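PDB 6LRF: Alr4995 protein from Nostoc sp., which is a bifunctional arginine dihydrolase and ornithine cyclodeaminase, converting arginine to ornithine with loss of ammonia and then probably ornithine to proline. Local coordinates for residues S297-I300 with N301-L304; W63-L66 with V67-A70; V200-E203 with K204-A207; G681-L684 with S685-Q689. One frame throughout, in Å; residues are numbered along the deposited sequence.

Contact 1: residues S297-I300 with N301-L304; sequences SGLI and NRAL
The guanidinium of Arg-302 presents its edge, not a face, to the turn in front of it: Gly-298 O and Leu-299 N both lie close to its plane, while Ser-297 O comes in obliquely. Arg-302 NE makes a long, weak hydrogen bond to Gly-298 O (3.5 Å, 161°). NH1 of Arg-302 lies 3.1 Å from Ser-297 O, but the angle is too poor for a hydrogen bond. A bend at chi3 (-69°) curls the Arg-302 chain back toward the helix start. Gly-298 holds the N-cap position of helix 299-310, with positive phi, and its O is shared by two further donors: Arg-302 N at 2.9 Å and, weakly, Asn-301 N at 3.1 Å. One step earlier an ST turn forms, Ser-297 OG accepting from Leu-299 N at 3.3 Å; the same hydroxyl is also bonded to His-293 O. Further along, Ile-300 CG1 meets Leu-304 CD1 at 4.1 Å, and Leu-304 CG presses on Ile-300 O at 3.0 Å. Leu-295 of the second subunit packs on both side chains, so this flank faces a subunit interface. Ala-303 N to Leu-299 O and Leu-304 N to Ile-300 O continue the i to i+4 pattern. Chemically, the charge of Arg-302 is probably eased a little, by Gly-298 O through a weak bond and by Ser-297 O through proximity alone.

Contact 2: residues W63-L66 with V67-A70; sequences WPDL and VFTA
Asp-65 lays its carboxylate against the rim of the Phe-68 ring, OD1 standing 3.4 Å from CE2 and near the ring plane. The two flat groups are only 17° apart, so the carboxylate oxygen faces ring C-H groups at their edge and not the pi cloud. Phe-68 places the ring there with CG opposite its own carbonyl carbon (chi1 -69°), and Val-67 CG2 sits over the centre of one ring face. Val-67 CG2 also rests 3.4 Å from Pro-64 O. The backbone supplies the frame: Phe-68 N donates to Asp-65 O at 2.8 Å and 161°, closing a turn whose middle residues, Leu-66 and Val-67, have type I angles. A preceding turn is closed by Leu-66 N on Trp-63 O (3.1 Å), and Phe-68 then centres an inverse gamma turn. The other carboxylate oxygen, Asp-65 OD2, is bonded to Tyr-19 OH, a bond that would restrain the rotation of the carboxylate. These successive turns lie within the connection between strands 53-56 and 73-76 in the dimethylarginine dimethylhydrolase-like region, with Leu-66 packed on Glu-93 and Phe-97 of helix 93-103 and Phe-68 O bonded to Arg-90 of the short helix 88-91.

Contact 3: residues V200-E203 with K204-A207; sequences VAPE and KRIA
Arg-205 doubles back on the residues before it, and its NH1 donates to Val-200 O at 2.7 Å with an N-H...O angle of 149°. The bond lies in the carbonyl plane, and the oxygen is only 3° out of the guanidinium plane, so the acceptor is met edge-on by a somewhat bent bond. A bend at chi3 (-65°) turns the end of the chain into this position. One face of the guanidinium is covered by Pro-202, whose CA stands 3.7 Å above the plane, toward the rim. The aliphatic part of Arg-205 is used as well, with CG 3.5 Å from Val-200 CG1. Ala-201 O serves two backbone donors: Lys-204 N at 2.9 Å, and Arg-205 N at 3.2 Å in a weak bond. Arg-205 N shares itself with Pro-202 O, again weakly (3.3 Å). The Ala-201 to Lys-204 bond closes a type I beta turn with Pro-202 and Glu-203 at its middle. This turn leads from helix 190-199 into the last strand of a beta-alpha-beta crossover: strand 181-183 leads through helix 190-199 to strand 205-207, which lies parallel beside the first. Lys-204 and Ile-206 form backbone hydrogen bonds with Leu-181 there, and Arg-205 packs its side chain on Tyr-183. Lys-204 NZ finds its partner in Asn-178 O. Glu-203 makes no salt bridge with Lys-204, since Glu-203 OE2 and Lys-204 NZ are 6.4 Å apart, and the exposed Glu-203 chain, bent at chi2, folds back beside Ala-201 and Pro-202.

Contact 4: residues G681-L684 with S685-Q689; sequences GLFL and SLLTQ
Gly-681 reaches the next turn of helix 680-694 through its backbone alone, its O accepting from Ser-685 N at 2.8 Å. Leu-682 follows with a nearly straight bond, Leu-686 N to Leu-682 O at 3.1 Å and 175°. Its side chain crosses that of Leu-686, the two CD1 methyls 4.0 Å apart. Leu-686 continues onto Val-470 and Val-474 of helix 467-486, while Leu-682 touches Glu-467 both of its own chain and of the third subunit. Phe-683 accepts from Leu-687 N in the same helical pattern and sends CE2 to within 4.3 Å of Leu-687 CD2, which approaches the ring obliquely. The ring lies against Val-653 and Val-655, placing this helix face on the parallel sheet of the Rossmann fold. Leu-684 brings CD2 to 4.4 Å from Leu-687 CD2, and its carbonyl oxygen takes Thr-688 N at 3.1 Å; Leu-684 meets His-507 and Leu-687 meets Leu-511, both of helix 505-513. Thr-688 OG1 stands in the position between its backbone N and carbonyl carbon (chi1 39°), turned back along the helix, 2.8 Å from Leu-684 O. Ser-685 O is equally near that hydroxyl, at 2.8 Å. Chemically, the leucines and Phe-683 pack outward on helices 467-486 and 505-513 and on strand 651-656, and the hydroxyl of Thr-688 can give its one proton to a carbonyl of its own helix, either Leu-684 O or Ser-685 O.

Overall arrangement
The four contacts follow one another along the chain as 2, 3, 1 and 4, and none touches another. Contacts 2 and 3 both belong to the dimethylarginine dimethylhydrolase-like region expected to carry the arginine dihydrolase activity; their centres are 32 Å apart and their nearest atoms about 19 Å. Contact 1 belongs to the LOR/SDH region and lies on the opposite side of the chain's centre from contact 3, centre to centre 41 Å. Contact 4 is in the C-terminal Rossmann region, yet its nearest atoms come within about 18 Å of contact 3. Contacts 1 and 4 each meet a different neighbouring subunit. No ligand is bound, so none can be placed against a substrate or cofactor.

Contact 1: residues S297-I300 with N301-L304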
ATOM      1  N   SER B 297      25.303  22.265  -5.896  1.00 34.50           N
ATOM      2  CA  SER B 297      25.151  20.892  -5.440  1.00 36.86           C
ATOM      3  C   SER B 297      24.350  20.843  -4.138  1.00 42.15           C
ATOM      4  O   SER B 297      23.834  19.791  -3.758  1.00 43.08           O
ATOM      5  CB  SER B 297      26.509  20.227  -5.253  1.00 38.46           C
ATOM      6  OG  SER B 297      27.262  20.870  -4.239  1.00 39.21           O
ATOM      7  N   GLY B 298      24.236  21.992  -3.471  1.00 39.94           N
ATOM      8  CA  GLY B 298      23.592  22.066  -2.174  1.00 43.71           C
ATOM      9  C   GLY B 298      24.420  21.399  -1.082  1.00 44.43           C
ATOM     10  O   GLY B 298      23.923  21.125   0.016  1.00 41.62           O
ATOM     11  N   LEU B 299      25.687  21.135  -1.389  1.00 41.25           N
ATOM     12  CA  LEU B 299      26.610  20.548  -0.426  1.00 36.81           C
ATOM     13  C   LEU B 299      26.716  21.433   0.823  1.00 35.09           C
ATOM     14  O   LEU B 299      26.588  20.947   1.946  1.00 29.43           O
ATOM     15  CB  LEU B 299      27.988  20.349  -1.068  1.00 40.42           C
ATOM     16  CG  LEU B 299      29.026  19.531  -0.301  1.00 43.30           C
ATOM     17  CD1 LEU B 299      28.446  18.186   0.097  1.00 41.85           C
ATOM     18  CD2 LEU B 299      30.265  19.342  -1.164  1.00 49.62           C
ATOM     19  N   ILE B 300      26.927  22.734   0.615  1.00 32.64           N
ATOM     20  CA  ILE B 300      27.040  23.670   1.725  1.00 38.13           C
ATOM     21  C   ILE B 300      25.770  23.609   2.569  1.00 37.61           C
ATOM     22  O   ILE B 300      25.822  23.639   3.797  1.00 32.26           O
ATOM     23  CB  ILE B 300      27.305  25.131   1.234  1.00 41.62           C
ATOM     24  CG1 ILE B 300      27.455  26.083   2.418  1.00 40.62           C
ATOM     25  CG2 ILE B 300      26.202  25.629   0.304  1.00 36.25           C
ATOM     26  CD1 ILE B 300      28.682  25.823   3.228  1.00 38.57           C
ATOM     27  N   ASN B 301      24.640  23.451   1.894  1.00 31.31           N
ATOM     28  CA  ASN B 301      23.334  23.546   2.525  1.00 35.99           C
ATOM     29  C   ASN B 301      23.055  22.278   3.345  1.00 37.14           C
ATOM     30  O   ASN B 301      22.503  22.344   4.448  1.00 34.41           O
ATOM     31  CB  ASN B 301      22.263  23.816   1.443  1.00 42.09           C
ATOM     32  CG  ASN B 301      20.864  23.435   1.877  1.00 54.66           C
ATOM     33  OD1 ASN B 301      20.385  23.866   2.934  1.00 58.16           O
ATOM     34  ND2 ASN B 301      20.185  22.628   1.051  1.00 50.98           N
ATOM     35  N   ARG B 302      23.482  21.129   2.836  1.00 35.58           N
ATOM     36  CA  ARG B 302      23.356  19.889   3.590  1.00 35.57           C
ATOM     37  C   ARG B 302      24.246  19.882   4.836  1.00 28.04           C
ATOM     38  O   ARG B 302      23.849  19.374   5.879  1.00 30.07           O
ATOM     39  CB  ARG B 302      23.690  18.688   2.706  1.00 40.95           C
ATOM     40  CG  ARG B 302      22.531  18.220   1.836  1.00 50.38           C
ATOM     41  CD  ARG B 302      22.977  17.133   0.853  1.00 55.59           C
ATOM     42  NE  ARG B 302      23.875  17.670  -0.170  1.00 57.14           N
ATOM     43  CZ  ARG B 302      24.380  16.965  -1.180  1.00 61.53           C
ATOM     44  NH1 ARG B 302      25.185  17.551  -2.059  1.00 53.26           N
ATOM     45  NH2 ARG B 302      24.082  15.677  -1.314  1.00 71.16           N
ATOM     46  N   ALA B 303      25.443  20.449   4.717  1.00 25.87           N
ATOM     47  CA  ALA B 303      26.356  20.556   5.853  1.00 28.15           C
ATOM     48  C   ALA B 303      25.750  21.407   6.969  1.00 30.05           C
ATOM     49  O   ALA B 303      25.754  21.015   8.139  1.00 26.39           O
ATOM     50  CB  ALA B 303      27.669  21.135   5.414  1.00 21.89           C
ATOM     51  N   LEU B 304      25.198  22.556   6.598  1.00 27.81           N
ATOM     52  CA  LEU B 304      24.577  23.445   7.575  1.00 25.11           C
ATOM     53  C   LEU B 304      23.381  22.800   8.270  1.00 27.44           C
ATOM     54  O   LEU B 304      23.207  22.939   9.483  1.00 27.97           O
ATOM     55  CB  LEU B 304      24.171  24.759   6.902  1.00 24.57           C
ATOM     56  CG  LEU B 304      25.372  25.421   6.229  1.00 27.78           C
ATOM     57  CD1 LEU B 304      25.036  26.791   5.627  1.00 32.46           C
ATOM     58  CD2 LEU B 304      26.564  25.517   7.186  1.00 30.03           C
TER

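Contact 2: residues W63-L66 with V67-A70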
ATOM      1  N   TRP B  63       6.845  49.963  23.664  1.00 45.98           N
ATOM      2  CA  TRP B  63       7.599  48.769  24.035  1.00 42.67           C
ATOM      3  C   TRP B  63       6.777  47.961  25.023  1.00 41.09           C
ATOM      4  O   TRP B  63       7.093  47.907  26.211  1.00 41.51           O
ATOM      5  CB  TRP B  63       8.963  49.146  24.615  1.00 38.46           C
ATOM      6  CG  TRP B  63       9.711  50.081  23.704  1.00 38.81           C
ATOM      7  CD1 TRP B  63       9.949  51.413  23.905  1.00 43.32           C
ATOM      8  CD2 TRP B  63      10.283  49.762  22.428  1.00 39.14           C
ATOM      9  NE1 TRP B  63      10.651  51.936  22.841  1.00 43.65           N
ATOM     10  CE2 TRP B  63      10.861  50.943  21.918  1.00 37.30           C
ATOM     11  CE3 TRP B  63      10.366  48.588  21.668  1.00 42.45           C
ATOM     12  CZ2 TRP B  63      11.513  50.986  20.688  1.00 41.28           C
ATOM     13  CZ3 TRP B  63      11.014  48.631  20.445  1.00 41.65           C
ATOM     14  CH2 TRP B  63      11.577  49.825  19.965  1.00 44.29           C
ATOM     15  N   PRO B  64       5.707  47.328  24.522  1.00 37.59           N
ATOM     16  CA  PRO B  64       4.725  46.646  25.366  1.00 42.42           C
ATOM     17  C   PRO B  64       5.320  45.474  26.141  1.00 42.43           C
ATOM     18  O   PRO B  64       4.831  45.133  27.220  1.00 37.91           O
ATOM     19  CB  PRO B  64       3.684  46.153  24.356  1.00 44.54           C
ATOM     20  CG  PRO B  64       4.442  46.010  23.081  1.00 45.47           C
ATOM     21  CD  PRO B  64       5.434  47.127  23.086  1.00 41.66           C
ATOM     22  N   ASP B  65       6.368  44.859  25.600  1.00 42.19           N
ATOM     23  CA  ASP B  65       6.901  43.653  26.217  1.00 39.66           C
ATOM     24  C   ASP B  65       7.941  44.002  27.276  1.00 38.13           C
ATOM     25  O   ASP B  65       8.552  43.117  27.877  1.00 34.18           O
ATOM     26  CB  ASP B  65       7.480  42.720  25.153  1.00 39.09           C
ATOM     27  CG  ASP B  65       6.397  42.079  24.290  1.00 49.19           C
ATOM     28  OD1 ASP B  65       5.419  41.534  24.860  1.00 48.67           O
ATOM     29  OD2 ASP B  65       6.513  42.136  23.047  1.00 49.54           O
ATOM     30  N   LEU B  66       8.101  45.296  27.534  1.00 35.61           N
ATOM     31  CA  LEU B  66       8.942  45.749  28.634  1.00 37.39           C
ATOM     32  C   LEU B  66       8.457  45.164  29.972  1.00 35.26           C
ATOM     33  O   LEU B  66       9.217  45.083  30.934  1.00 33.67           O
ATOM     34  CB  LEU B  66       8.971  47.277  28.686  1.00 34.76           C
ATOM     35  CG  LEU B  66      10.160  47.890  29.423  1.00 35.18           C
ATOM     36  CD1 LEU B  66      11.382  47.877  28.529  1.00 33.95           C
ATOM     37  CD2 LEU B  66       9.854  49.305  29.909  1.00 37.18           C
ATOM     38  N   VAL B  67       7.202  44.724  30.023  1.00 34.08           N
ATOM     39  CA  VAL B  67       6.671  44.076  31.217  1.00 27.13           C
ATOM     40  C   VAL B  67       7.369  42.740  31.497  1.00 28.95           C
ATOM     41  O   VAL B  67       7.305  42.212  32.607  1.00 25.20           O
ATOM     42  CB  VAL B  67       5.154  43.821  31.095  1.00 35.63           C
ATOM     43  CG1 VAL B  67       4.393  45.135  31.075  1.00 34.59           C
ATOM     44  CG2 VAL B  67       4.850  43.003  29.837  1.00 34.28           C
ATOM     45  N   PHE B  68       8.027  42.192  30.485  1.00 28.55           N
ATOM     46  CA  PHE B  68       8.683  40.894  30.623  1.00 25.76           C
ATOM     47  C   PHE B  68      10.139  41.088  31.043  1.00 28.40           C
ATOM     48  O   PHE B  68      11.081  40.850  30.272  1.00 25.33           O
ATOM     49  CB  PHE B  68       8.559  40.104  29.323  1.00 27.20           C
ATOM     50  CG  PHE B  68       7.143  39.645  29.039  1.00 30.49           C
ATOM     51  CD1 PHE B  68       6.360  39.107  30.063  1.00 28.83           C
ATOM     52  CD2 PHE B  68       6.589  39.777  27.768  1.00 33.32           C
ATOM     53  CE1 PHE B  68       5.054  38.689  29.820  1.00 37.44           C
ATOM     54  CE2 PHE B  68       5.284  39.358  27.507  1.00 34.22           C
ATOM     55  CZ  PHE B  68       4.514  38.816  28.528  1.00 34.30           C
ATOM     56  N   THR B  69      10.300  41.532  32.287  1.00 26.52           N
ATOM     57  CA  THR B  69      11.615  41.865  32.832  1.00 25.43           C
ATOM     58  C   THR B  69      12.540  40.658  32.962  1.00 23.79           C
ATOM     59  O   THR B  69      13.746  40.840  33.056  1.00 25.62           O
ATOM     60  CB  THR B  69      11.489  42.523  34.216  1.00 26.42           C
ATOM     61  OG1 THR B  69      10.700  41.680  35.064  1.00 27.49           O
ATOM     62  CG2 THR B  69      10.836  43.900  34.103  1.00 25.78           C
ATOM     63  N   ALA B  70      11.985  39.437  32.980  1.00 26.45           N
ATOM     64  CA  ALA B  70      12.807  38.219  32.939  1.00 23.30           C
ATOM     65  C   ALA B  70      13.854  38.329  31.833  1.00 23.07           C
ATOM     66  O   ALA B  70      14.999  37.871  31.982  1.00 25.64           O
ATOM     67  CB  ALA B  70      11.938  36.965  32.732  1.00 26.19           C
TER

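Contact 3: residues V200-E203 with K204-A207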
ATOM      1  N   VAL B 200      20.538  16.139  38.114  1.00 31.68           N
ATOM      2  CA  VAL B 200      19.458  16.175  39.089  1.00 35.03           C
ATOM      3  C   VAL B 200      18.950  14.762  39.354  1.00 35.42           C
ATOM      4  O   VAL B 200      18.535  14.074  38.419  1.00 32.49           O
ATOM      5  CB  VAL B 200      18.286  17.056  38.604  1.00 35.51           C
ATOM      6  CG1 VAL B 200      17.220  17.167  39.677  1.00 35.23           C
ATOM      7  CG2 VAL B 200      18.790  18.432  38.207  1.00 30.89           C
ATOM      8  N   ALA B 201      19.004  14.346  40.621  1.00 36.76           N
ATOM      9  CA  ALA B 201      18.522  13.031  41.065  1.00 44.02           C
ATOM     10  C   ALA B 201      17.007  12.908  40.898  1.00 42.59           C
ATOM     11  O   ALA B 201      16.295  13.901  41.042  1.00 47.21           O
ATOM     12  CB  ALA B 201      18.925  12.783  42.539  1.00 38.97           C
ATOM     13  N   PRO B 202      16.508  11.686  40.610  1.00 46.42           N
ATOM     14  CA  PRO B 202      15.096  11.433  40.272  1.00 43.19           C
ATOM     15  C   PRO B 202      14.072  11.922  41.307  1.00 43.67           C
ATOM     16  O   PRO B 202      12.974  12.322  40.916  1.00 43.41           O
ATOM     17  CB  PRO B 202      15.036   9.906  40.158  1.00 46.84           C
ATOM     18  CG  PRO B 202      16.415   9.501  39.804  1.00 43.08           C
ATOM     19  CD  PRO B 202      17.311  10.450  40.547  1.00 41.71           C
ATOM     20  N   GLU B 203      14.414  11.885  42.594  1.00 44.64           N
ATOM     21  CA  GLU B 203      13.482  12.322  43.639  1.00 51.35           C
ATOM     22  C   GLU B 203      13.326  13.841  43.654  1.00 48.28           C
ATOM     23  O   GLU B 203      12.308  14.358  44.128  1.00 52.78           O
ATOM     24  CB  GLU B 203      13.936  11.853  45.029  1.00 52.14           C
ATOM     25  CG  GLU B 203      14.824  10.620  45.035  1.00 57.86           C
ATOM     26  CD  GLU B 203      16.289  10.955  44.782  1.00 55.93           C
ATOM     27  OE1 GLU B 203      16.886  10.319  43.884  1.00 48.54           O
ATOM     28  OE2 GLU B 203      16.831  11.851  45.477  1.00 53.21           O
ATOM     29  N   LYS B 204      14.343  14.548  43.156  1.00 46.71           N
ATOM     30  CA  LYS B 204      14.318  16.014  43.078  1.00 44.59           C
ATOM     31  C   LYS B 204      13.747  16.513  41.742  1.00 44.20           C
ATOM     32  O   LYS B 204      13.495  17.711  41.570  1.00 42.35           O
ATOM     33  CB  LYS B 204      15.723  16.585  43.287  1.00 44.33           C
ATOM     34  CG  LYS B 204      16.361  16.233  44.626  1.00 44.55           C
ATOM     35  CD  LYS B 204      15.708  16.983  45.757  1.00 42.82           C
ATOM     36  CE  LYS B 204      16.617  17.010  46.972  1.00 41.44           C
ATOM     37  NZ  LYS B 204      15.939  17.643  48.142  1.00 47.47           N
ATOM     38  N   ARG B 205      13.539  15.596  40.799  1.00 41.30           N
ATOM     39  CA  ARG B 205      12.918  15.944  39.525  1.00 37.61           C
ATOM     40  C   ARG B 205      11.396  15.903  39.603  1.00 38.93           C
ATOM     41  O   ARG B 205      10.805  14.897  39.991  1.00 40.36           O
ATOM     42  CB  ARG B 205      13.401  15.010  38.411  1.00 40.65           C
ATOM     43  CG  ARG B 205      14.913  14.944  38.279  1.00 41.63           C
ATOM     44  CD  ARG B 205      15.368  14.572  36.873  1.00 42.06           C
ATOM     45  NE  ARG B 205      14.982  13.221  36.456  1.00 42.80           N
ATOM     46  CZ  ARG B 205      15.748  12.139  36.595  1.00 43.88           C
ATOM     47  NH1 ARG B 205      16.943  12.228  37.161  1.00 43.75           N
ATOM     48  NH2 ARG B 205      15.315  10.959  36.171  1.00 43.94           N
ATOM     49  N   ILE B 206      10.766  17.007  39.227  1.00 36.51           N
ATOM     50  CA  ILE B 206       9.323  17.076  39.119  1.00 35.92           C
ATOM     51  C   ILE B 206       8.947  17.304  37.665  1.00 35.25           C
ATOM     52  O   ILE B 206       8.731  18.443  37.240  1.00 34.21           O
ATOM     53  CB  ILE B 206       8.734  18.202  39.993  1.00 38.32           C
ATOM     54  CG1 ILE B 206       9.317  18.129  41.409  1.00 40.25           C
ATOM     55  CG2 ILE B 206       7.202  18.147  39.984  1.00 39.92           C
ATOM     56  CD1 ILE B 206       8.935  19.301  42.304  1.00 43.89           C
ATOM     57  N   ALA B 207       8.895  16.218  36.894  1.00 37.12           N
ATOM     58  CA  ALA B 207       8.514  16.312  35.489  1.00 40.56           C
ATOM     59  C   ALA B 207       7.009  16.501  35.383  1.00 38.23           C
ATOM     60  O   ALA B 207       6.249  15.802  36.044  1.00 46.73           O
ATOM     61  CB  ALA B 207       8.962  15.080  34.723  1.00 40.06           C
TER

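Contact 4: residues G681-L684 with S685-Q689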
ATOM      1  N   GLY B 681       2.285   0.586  17.977  1.00 28.69           N
ATOM      2  CA  GLY B 681       2.311   1.451  19.145  1.00 25.84           C
ATOM      3  C   GLY B 681       0.909   1.932  19.469  1.00 25.10           C
ATOM      4  O   GLY B 681       0.515   1.997  20.637  1.00 29.41           O
ATOM      5  N   LEU B 682       0.151   2.268  18.431  1.00 28.59           N
ATOM      6  CA  LEU B 682      -1.264   2.578  18.616  1.00 33.55           C
ATOM      7  C   LEU B 682      -1.960   1.398  19.295  1.00 29.94           C
ATOM      8  O   LEU B 682      -2.670   1.569  20.298  1.00 31.63           O
ATOM      9  CB  LEU B 682      -1.946   2.897  17.277  1.00 33.51           C
ATOM     10  CG  LEU B 682      -3.471   3.084  17.378  1.00 35.48           C
ATOM     11  CD1 LEU B 682      -3.827   4.139  18.431  1.00 33.98           C
ATOM     12  CD2 LEU B 682      -4.065   3.462  16.043  1.00 39.19           C
ATOM     13  N   PHE B 683      -1.736   0.201  18.743  1.00 31.61           N
ATOM     14  CA  PHE B 683      -2.340  -1.025  19.270  1.00 26.98           C
ATOM     15  C   PHE B 683      -2.010  -1.209  20.742  1.00 26.91           C
ATOM     16  O   PHE B 683      -2.897  -1.458  21.561  1.00 30.91           O
ATOM     17  CB  PHE B 683      -1.879  -2.254  18.465  1.00 29.00           C
ATOM     18  CG  PHE B 683      -2.455  -3.557  18.961  1.00 29.68           C
ATOM     19  CD1 PHE B 683      -3.647  -4.037  18.450  1.00 31.12           C
ATOM     20  CD2 PHE B 683      -1.807  -4.296  19.950  1.00 28.55           C
ATOM     21  CE1 PHE B 683      -4.181  -5.229  18.907  1.00 31.46           C
ATOM     22  CE2 PHE B 683      -2.341  -5.488  20.410  1.00 32.22           C
ATOM     23  CZ  PHE B 683      -3.530  -5.953  19.887  1.00 29.94           C
ATOM     24  N   LEU B 684      -0.726  -1.088  21.078  1.00 26.78           N
ATOM     25  CA  LEU B 684      -0.275  -1.261  22.458  1.00 26.10           C
ATOM     26  C   LEU B 684      -0.802  -0.169  23.386  1.00 30.49           C
ATOM     27  O   LEU B 684      -1.057  -0.407  24.571  1.00 28.18           O
ATOM     28  CB  LEU B 684       1.258  -1.297  22.511  1.00 25.22           C
ATOM     29  CG  LEU B 684       1.891  -2.577  21.953  1.00 25.79           C
ATOM     30  CD1 LEU B 684       3.369  -2.387  21.638  1.00 23.17           C
ATOM     31  CD2 LEU B 684       1.695  -3.729  22.932  1.00 22.92           C
ATOM     32  N   SER B 685      -0.960   1.034  22.855  1.00 28.44           N
ATOM     33  CA  SER B 685      -1.460   2.123  23.673  1.00 35.82           C
ATOM     34  C   SER B 685      -2.892   1.817  24.156  1.00 35.56           C
ATOM     35  O   SER B 685      -3.180   1.837  25.356  1.00 33.58           O
ATOM     36  CB  SER B 685      -1.413   3.438  22.896  1.00 32.41           C
ATOM     37  OG  SER B 685      -1.575   4.524  23.796  1.00 48.53           O
ATOM     38  N   LEU B 686      -3.764   1.511  23.205  1.00 33.68           N
ATOM     39  CA  LEU B 686      -5.145   1.122  23.477  1.00 30.63           C
ATOM     40  C   LEU B 686      -5.248  -0.089  24.384  1.00 37.60           C
ATOM     41  O   LEU B 686      -6.096  -0.139  25.275  1.00 41.23           O
ATOM     42  CB  LEU B 686      -5.850   0.813  22.167  1.00 26.95           C
ATOM     43  CG  LEU B 686      -5.975   1.963  21.183  1.00 38.39           C
ATOM     44  CD1 LEU B 686      -6.411   1.434  19.827  1.00 30.87           C
ATOM     45  CD2 LEU B 686      -6.971   2.968  21.735  1.00 39.61           C
ATOM     46  N   LEU B 687      -4.403  -1.085  24.129  1.00 33.83           N
ATOM     47  CA  LEU B 687      -4.412  -2.307  24.917  1.00 33.00           C
ATOM     48  C   LEU B 687      -4.161  -2.003  26.389  1.00 36.60           C
ATOM     49  O   LEU B 687      -4.848  -2.537  27.271  1.00 34.85           O
ATOM     50  CB  LEU B 687      -3.369  -3.298  24.395  1.00 27.14           C
ATOM     51  CG  LEU B 687      -3.252  -4.603  25.177  1.00 32.73           C
ATOM     52  CD1 LEU B 687      -4.517  -5.449  24.998  1.00 31.92           C
ATOM     53  CD2 LEU B 687      -2.013  -5.367  24.737  1.00 32.83           C
ATOM     54  N   THR B 688      -3.185  -1.142  26.666  1.00 32.81           N
ATOM     55  CA  THR B 688      -2.889  -0.803  28.064  1.00 38.37           C
ATOM     56  C   THR B 688      -3.997   0.079  28.673  1.00 38.33           C
ATOM     57  O   THR B 688      -4.340  -0.072  29.848  1.00 39.52           O
ATOM     58  CB  THR B 688      -1.514  -0.105  28.209  1.00 34.37           C
ATOM     59  OG1 THR B 688      -1.316   0.804  27.116  1.00 38.19           O
ATOM     60  CG2 THR B 688      -0.384  -1.149  28.216  1.00 31.41           C
ATOM     61  N   GLN B 689      -4.554   0.985  27.875  1.00 37.54           N
ATOM     62  CA  GLN B 689      -5.701   1.770  28.314  1.00 40.62           C
ATOM     63  C   GLN B 689      -6.862   0.839  28.611  1.00 40.46           C
ATOM     64  O   GLN B 689      -7.522   0.964  29.636  1.00 42.56           O
ATOM     65  CB  GLN B 689      -6.108   2.791  27.257  1.00 39.93           C
ATOM     66  CG  GLN B 689      -5.175   3.975  27.139  1.00 45.44           C
ATOM     67  CD  GLN B 689      -5.395   4.739  25.849  1.00 47.28           C
ATOM     68  OE1 GLN B 689      -4.460   5.311  25.277  1.00 49.21           O
ATOM     69  NE2 GLN B 689      -6.636   4.742  25.373  1.00 50.94           N
TER